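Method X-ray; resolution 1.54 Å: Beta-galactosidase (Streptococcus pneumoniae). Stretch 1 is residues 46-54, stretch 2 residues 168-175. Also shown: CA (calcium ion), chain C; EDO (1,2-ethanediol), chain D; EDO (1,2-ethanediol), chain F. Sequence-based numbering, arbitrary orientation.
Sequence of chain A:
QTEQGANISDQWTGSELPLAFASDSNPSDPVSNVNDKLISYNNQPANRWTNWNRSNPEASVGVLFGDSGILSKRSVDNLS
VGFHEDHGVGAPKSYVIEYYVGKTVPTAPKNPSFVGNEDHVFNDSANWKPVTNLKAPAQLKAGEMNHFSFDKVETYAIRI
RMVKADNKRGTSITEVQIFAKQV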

ATOM      1  N   ALA A  46      14.570   5.719  10.434  1.00 11.66           N
ATOM      2  CA  ALA A  46      14.060   4.723   9.536  1.00 11.06           C
ATOM      3  C   ALA A  46      12.567   4.657   9.731  1.00 11.08           C
ATOM      4  O   ALA A  46      12.072   4.435  10.861  1.00 11.72           O
ATOM      5  CB  ALA A  46      14.683   3.376   9.772  1.00 12.48           C
ATOM      6  N   ASN A  47      11.841   4.832   8.638  1.00 10.12           N
ATOM      7  CA  ASN A  47      10.374   4.752   8.682  1.00  8.65           C
ATOM      8  C   ASN A  47       9.869   4.251   7.319  1.00  8.41           C
ATOM      9  O   ASN A  47       9.901   4.965   6.331  1.00  9.11           O
ATOM     10  CB  ASN A  47       9.756   6.131   8.948  1.00  9.03           C
ATOM     11  CG  ASN A  47       8.242   6.038   9.041  1.00  8.90           C
ATOM     12  OD1 ASN A  47       7.540   6.217   8.028  1.00  9.02           O
ATOM     13  ND2 ASN A  47       7.754   5.734  10.205  1.00 10.83           N
ATOM     14  N   ARG A  48       9.549   2.980   7.256  1.00  7.77           N
ATOM     15  CA  ARG A  48       9.216   2.361   5.986  1.00  7.39           C
ATOM     16  C   ARG A  48       8.597   1.009   6.175  1.00  7.44           C
ATOM     17  O   ARG A  48       8.880   0.333   7.173  1.00  7.95           O
ATOM     18  CB  ARG A  48      10.444   2.292   5.101  1.00  7.92           C
ATOM     19  CG  ARG A  48      11.651   1.648   5.766  1.00  7.86           C
ATOM     20  CD  ARG A  48      12.810   1.603   4.817  1.00  9.65           C
ATOM     21  NE  ARG A  48      14.031   1.069   5.401  1.00  9.34           N
ATOM     22  CZ  ARG A  48      14.960   1.796   6.022  1.00 10.16           C
ATOM     23  NH1 ARG A  48      14.826   3.082   6.239  1.00 10.20           N
ATOM     24  NH2 ARG A  48      16.046   1.170   6.512  1.00 11.84           N
ATOM     25  N   TRP A  49       7.733   0.601   5.221  1.00  7.36           N
ATOM     26  CA  TRP A  49       7.469  -0.789   4.990  1.00  6.89           C
ATOM     27  C   TRP A  49       8.504  -1.287   4.009  1.00  7.57           C
ATOM     28  O   TRP A  49       8.885  -0.589   3.066  1.00  7.34           O
ATOM     29  CB  TRP A  49       6.097  -0.981   4.360  1.00  6.87           C
ATOM     30  CG  TRP A  49       5.915  -2.377   3.814  1.00  6.54           C
ATOM     31  CD1 TRP A  49       5.468  -3.429   4.487  1.00  7.31           C
ATOM     32  CD2 TRP A  49       6.208  -2.822   2.471  1.00  7.27           C
ATOM     33  NE1 TRP A  49       5.442  -4.535   3.670  1.00  7.40           N
ATOM     34  CE2 TRP A  49       5.919  -4.197   2.444  1.00  7.53           C
ATOM     35  CE3 TRP A  49       6.703  -2.206   1.345  1.00  7.65           C
ATOM     36  CZ2 TRP A  49       6.065  -4.963   1.281  1.00  7.47           C
ATOM     37  CZ3 TRP A  49       6.836  -2.973   0.178  1.00  7.54           C
ATOM     38  CH2 TRP A  49       6.524  -4.332   0.177  1.00  8.09           C
ATOM     39  N   THR A  50       8.998  -2.509   4.235  1.00  7.58           N
ATOM     40  CA  THR A  50       9.752  -3.209   3.188  1.00  8.06           C
ATOM     41  C   THR A  50       9.405  -4.660   3.300  1.00  8.31           C
ATOM     42  O   THR A  50       8.878  -5.106   4.300  1.00  8.53           O
ATOM     43  CB  THR A  50      11.277  -3.067   3.338  1.00  8.41           C
ATOM     44  OG1 THR A  50      11.758  -4.006   4.297  1.00  9.16           O
ATOM     45  CG2 THR A  50      11.765  -1.687   3.721  1.00  9.41           C
ATOM     46  N   ASN A  51       9.779  -5.390   2.240  1.00  8.62           N
ATOM     47  CA  ASN A  51       9.796  -6.867   2.281  1.00  8.87           C
ATOM     48  C   ASN A  51      11.264  -7.311   2.125  1.00  8.79           C
ATOM     49  O   ASN A  51      11.511  -8.374   1.522  1.00  9.46           O
ATOM     50  CB  ASN A  51       8.867  -7.503   1.313  1.00  9.03           C
ATOM     51  CG  ASN A  51       9.170  -7.191  -0.126  1.00  9.69           C
ATOM     52  OD1 ASN A  51       9.931  -6.270  -0.410  1.00  9.85           O
ATOM     53  ND2 ASN A  51       8.521  -7.929  -1.053  1.00 12.10           N
ATOM     54  N   TRP A  52      12.180  -6.565   2.693  1.00  8.60           N
ATOM     55  CA  TRP A  52      13.613  -6.866   2.636  1.00  9.43           C
ATOM     56  C   TRP A  52      13.864  -8.266   3.192  1.00 10.91           C
ATOM     57  O   TRP A  52      13.455  -8.599   4.256  1.00 10.64           O
ATOM     58  CB  TRP A  52      14.397  -5.810   3.395  1.00 10.71           C
ATOM     59  CG  TRP A  52      15.864  -6.080   3.447  1.00 12.37           C
ATOM     60  CD1 TRP A  52      16.784  -5.775   2.470  1.00 13.94           C
ATOM     61  CD2 TRP A  52      16.588  -6.650   4.531  1.00 14.91           C
ATOM     62  NE1 TRP A  52      18.037  -6.179   2.896  1.00 16.37           N
ATOM     63  CE2 TRP A  52      17.945  -6.676   4.153  1.00 15.12           C
ATOM     64  CE3 TRP A  52      16.235  -7.159   5.765  1.00 15.26           C
ATOM     65  CZ2 TRP A  52      18.950  -7.240   4.975  1.00 18.38           C
ATOM     66  CZ3 TRP A  52      17.247  -7.710   6.597  1.00 18.89           C
ATOM     67  CH2 TRP A  52      18.572  -7.737   6.184  1.00 17.95           C
ATOM     68  N   ASN A  53      14.596  -9.048   2.413  1.00 10.67           N
ATOM     69  CA  ASN A  53      15.022 -10.403   2.759  1.00 12.40           C
ATOM     70  C   ASN A  53      13.868 -11.345   3.043  1.00 13.83           C
ATOM     71  O   ASN A  53      14.047 -12.320   3.781  1.00 17.07           O
ATOM     72  CB  ASN A  53      16.010 -10.345   3.893  1.00 12.73           C
ATOM     73  CG  ASN A  53      16.808 -11.632   4.022  1.00 15.02           C
ATOM     74  OD1 ASN A  53      17.135 -12.231   3.010  1.00 13.94           O
ATOM     75  ND2 ASN A  53      17.066 -12.068   5.254  1.00 13.28           N
ATOM     76  N   ARG A  54      12.699 -11.137   2.460  1.00 12.09           N
ATOM     77  CA  ARG A  54      11.571 -12.021   2.635  1.00 12.09           C
ATOM     78  C   ARG A  54      11.560 -13.000   1.464  1.00 13.38           C
ATOM     79  O   ARG A  54      12.201 -12.772   0.427  1.00 16.93           O
ATOM     80  CB  ARG A  54      10.234 -11.249   2.821  1.00 12.25           C
ATOM     81  CG  ARG A  54      10.190 -10.362   4.038  1.00 12.13           C
ATOM     82  CD  ARG A  54      10.242 -11.137   5.350  1.00 11.08           C
ATOM     83  NE  ARG A  54       9.003 -11.842   5.590  1.00 11.71           N
ATOM     84  CZ  ARG A  54       8.732 -12.483   6.740  1.00 12.31           C
ATOM     85  NH1 ARG A  54       9.661 -12.599   7.701  1.00 11.42           N
ATOM     86  NH2 ARG A  54       7.532 -12.956   6.923  1.00 13.82           N
ATOM     87  N   LYS A 168      18.024  -5.807  -5.854  1.00 14.09           N
ATOM     88  CA  LYS A 168      17.668  -5.469  -4.487  1.00 13.41           C
ATOM     89  C   LYS A 168      17.190  -6.722  -3.767  1.00 12.90           C
ATOM     90  O   LYS A 168      16.798  -7.702  -4.401  1.00 14.01           O
ATOM     91  CB  LYS A 168      16.550  -4.423  -4.519  1.00 13.52           C
ATOM     92  CG  LYS A 168      16.899  -3.093  -5.129  1.00 13.98           C
ATOM     93  CD  LYS A 168      18.002  -2.352  -4.432  1.00 14.63           C
ATOM     94  CE  LYS A 168      18.209  -0.947  -4.998  1.00 16.88           C
ATOM     95  NZ  LYS A 168      19.219  -0.212  -4.244  1.00 18.41           N
ATOM     96  N   ARG A 169      17.114  -6.628  -2.443  1.00 13.68           N
ATOM     97  CA  ARG A 169      16.612  -7.698  -1.617  1.00 13.40           C
ATOM     98  C   ARG A 169      15.127  -7.409  -1.163  1.00 12.73           C
ATOM     99  O   ARG A 169      14.525  -8.179  -0.422  1.00 12.38           O
ATOM    100  CB  ARG A 169      17.540  -7.913  -0.428  1.00 15.47           C
ATOM    101  CG  ARG A 169      18.957  -8.437  -0.816  1.00 16.38           C
ATOM    102  CD  ARG A 169      19.891  -8.479   0.354  1.00 17.15           C
ATOM    103  NE  ARG A 169      19.569  -9.632   1.238  1.00 17.87           N
ATOM    104  CZ  ARG A 169      20.123  -9.827   2.428  1.00 15.89           C
ATOM    105  NH1 ARG A 169      21.053  -9.034   2.903  1.00 18.63           N
ATOM    106  NH2 ARG A 169      19.755 -10.908   3.118  1.00 17.29           N
ATOM    107  N   GLY A 170      14.567  -6.277  -1.632  1.00 11.20           N
ATOM    108  CA  GLY A 170      13.166  -5.989  -1.378  1.00 11.50           C
ATOM    109  C   GLY A 170      12.751  -4.667  -1.949  1.00 10.39           C
ATOM    110  O   GLY A 170      13.573  -3.916  -2.464  1.00 11.21           O
ATOM    111  N   THR A 171      11.431  -4.433  -1.807  1.00 10.06           N
ATOM    112  CA  THR A 171      10.760  -3.190  -2.189  1.00  9.94           C
ATOM    113  C   THR A 171      10.571  -2.411  -0.908  1.00  9.97           C
ATOM    114  O   THR A 171      10.483  -2.980   0.177  1.00  9.30           O
ATOM    115  CB  THR A 171       9.442  -3.481  -2.870  1.00 10.99           C
ATOM    116  OG1 THR A 171       9.750  -4.268  -4.042  1.00 13.27           O
ATOM    117  CG2 THR A 171       8.764  -2.199  -3.335  1.00 12.53           C
ATOM    118  N   SER A 172      10.511  -1.098  -1.050  1.00  9.50           N
ATOM    119  CA  SER A 172      10.446  -0.226   0.100  1.00  8.74           C
ATOM    120  C   SER A 172       9.594   1.044  -0.111  1.00  7.97           C
ATOM    121  O   SER A 172       9.757   1.748  -1.097  1.00  8.60           O
ATOM    122  CB  SER A 172      11.852   0.192   0.487  1.00  9.17           C
ATOM    123  OG  SER A 172      11.914   1.076   1.607  1.00  9.59           O
ATOM    124  N   ILE A 173       8.783   1.374   0.872  1.00  7.16           N
ATOM    125  CA  ILE A 173       7.858   2.515   0.848  1.00  6.54           C
ATOM    126  C   ILE A 173       7.864   3.198   2.204  1.00  6.20           C
ATOM    127  O   ILE A 173       7.561   2.582   3.208  1.00  7.25           O
ATOM    128  CB  ILE A 173       6.439   2.042   0.545  1.00  6.74           C
ATOM    129  CG1 ILE A 173       6.324   1.461  -0.859  1.00  7.32           C
ATOM    130  CG2 ILE A 173       5.430   3.202   0.702  1.00  6.66           C
ATOM    131  CD1 ILE A 173       4.994   0.748  -1.116  1.00  7.22           C
ATOM    132  N   THR A 174       8.148   4.520   2.201  1.00  6.95           N
ATOM    133  CA  THR A 174       8.065   5.276   3.481  1.00  7.14           C
ATOM    134  C   THR A 174       6.618   5.750   3.807  1.00  6.86           C
ATOM    135  O   THR A 174       6.252   5.781   4.950  1.00  7.25           O
ATOM    136  CB  THR A 174       9.042   6.421   3.541  1.00  7.71           C
ATOM    137  OG1 THR A 174       8.906   7.076   4.811  1.00  7.79           O
ATOM    138  CG2 THR A 174       8.932   7.403   2.448  1.00  8.28           C
ATOM    139  N   GLU A 175       5.842   6.033   2.769  1.00  7.66           N
ATOM    140  CA  GLU A 175       4.465   6.545   2.964  1.00  7.57           C
ATOM    141  C   GLU A 175       3.716   6.384   1.685  1.00  6.90           C
ATOM    142  O   GLU A 175       4.280   6.558   0.617  1.00  7.69           O
ATOM    143  CB  GLU A 175       4.537   8.030   3.397  1.00  7.75           C
ATOM    144  CG  GLU A 175       3.255   8.598   3.997  1.00  8.47           C
ATOM    145  CD  GLU A 175       2.895   8.139   5.369  1.00  8.71           C
ATOM    146  OE1 GLU A 175       3.613   7.334   5.994  1.00  8.30           O
ATOM    147  OE2 GLU A 175       1.822   8.602   5.906  1.00  8.92           O
TER
HETATM  148 CA    CA C2644       5.544   6.643   7.017  1.00  7.43          CA
HETATM  149  C1  EDO D2645      16.170  -1.928   4.390  1.00 13.82           C
HETATM  150  O1  EDO D2645      17.149  -1.121   5.023  1.00 14.33           O
HETATM  151  C2  EDO D2645      15.269  -2.651   5.367  1.00 13.40           C
HETATM  152  O2  EDO D2645      14.498  -1.639   6.097  1.00 12.04           O
HETATM  153  C1  EDO F2647      10.761   1.285  11.689  1.00 14.77           C
HETATM  154  O1  EDO F2647       9.733   0.327  11.764  1.00 13.30           O
HETATM  155  C2  EDO F2647      11.678   0.978  10.518  1.00 14.49           C
HETATM  156  O2  EDO F2647      11.007   1.199   9.248  1.00 11.38           O
HETATM  157  O   HOH W   1       8.218  -6.695  -3.760  1.00 13.24           O
HETATM  158  O   HOH W   2      17.895 -11.604   0.295  1.00 22.14           O
HETATM  159  O   HOH W   3      13.416 -11.006  -1.260  1.00 30.43           O

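The two stretches pair as a short antiparallel ladder, clamped at one end by a calcium ion and at the other by an asparagine–arginine contact. They lie far apart in sequence but run in nearly opposite directions, and together they bury 632 Å² of surface.

W49 and I173 form a hydrogen-bonded antiparallel pair: W49 N donates to I173 O at 2.8 Å, and I173 N donates to W49 O at 2.9 Å. T50 and S172 make the next pair, which is not hydrogen-bonded. Here the strands come closer, with T50 CA 4.3 Å from S172 CA. The carbonyls also receive CA-H...O contacts, such as T50 CA to T171 O at 3.1 Å.

W49 and I173 share one face, where W49 CE3 lies 4.2 Å from I173 CD1. The indole reaches on along the second stretch, bringing W49 CZ3 within 4.0 Å of T171 CB. Large apolar groups suit this buried side. T50 and S172 share the other face, with T50 CG2 3.5 Å from S172 OG.

N51 continues the contacts beyond T50. N51 N donates to T171 O at 3.2 Å. T171 N donates to the side-chain atom N51 OD1 at 2.8 Å, so the amide oxygen takes the place of a backbone carbonyl. Water 1 links N51 ND2 (3.0 Å) to T171 OG1 (2.9 Å).

N51 to R54 form a type II turn. Within it, W52 N donates back to T50 OG1, just before the turn, at 3.0 Å. G170 packs tightly against this segment. An ideal CB on G170 would lie 2.7 Å from W52 N and 2.9 Å from N51 C, so glycine fits where a side chain would clash.

At the exposed end, N53 N donates to R169 O at 3.0 Å. R169 points toward the first stretch and has the largest covered area, 112 Å². R169 NH2 makes a weak hydrogen bond to N53 OD1 at 2.9 Å, and water 2 joins N53 OD1 (2.9 Å) to R169 NE (2.8 Å). W52 CZ2 lies over one face of the R169 guanidinium, 3.5 Å from R169 NH1.

At the calcium end, T174 OG1 donates to N47 O at 2.8 Å. The ion is bound by N47 OD1 at 2.3 Å, T174 O at 2.4 Å and E175 OE1 at 2.3 Å, with three further atoms from elsewhere in the structure. Oxygen ligands suit calcium, and the shared ion ties both stretches together.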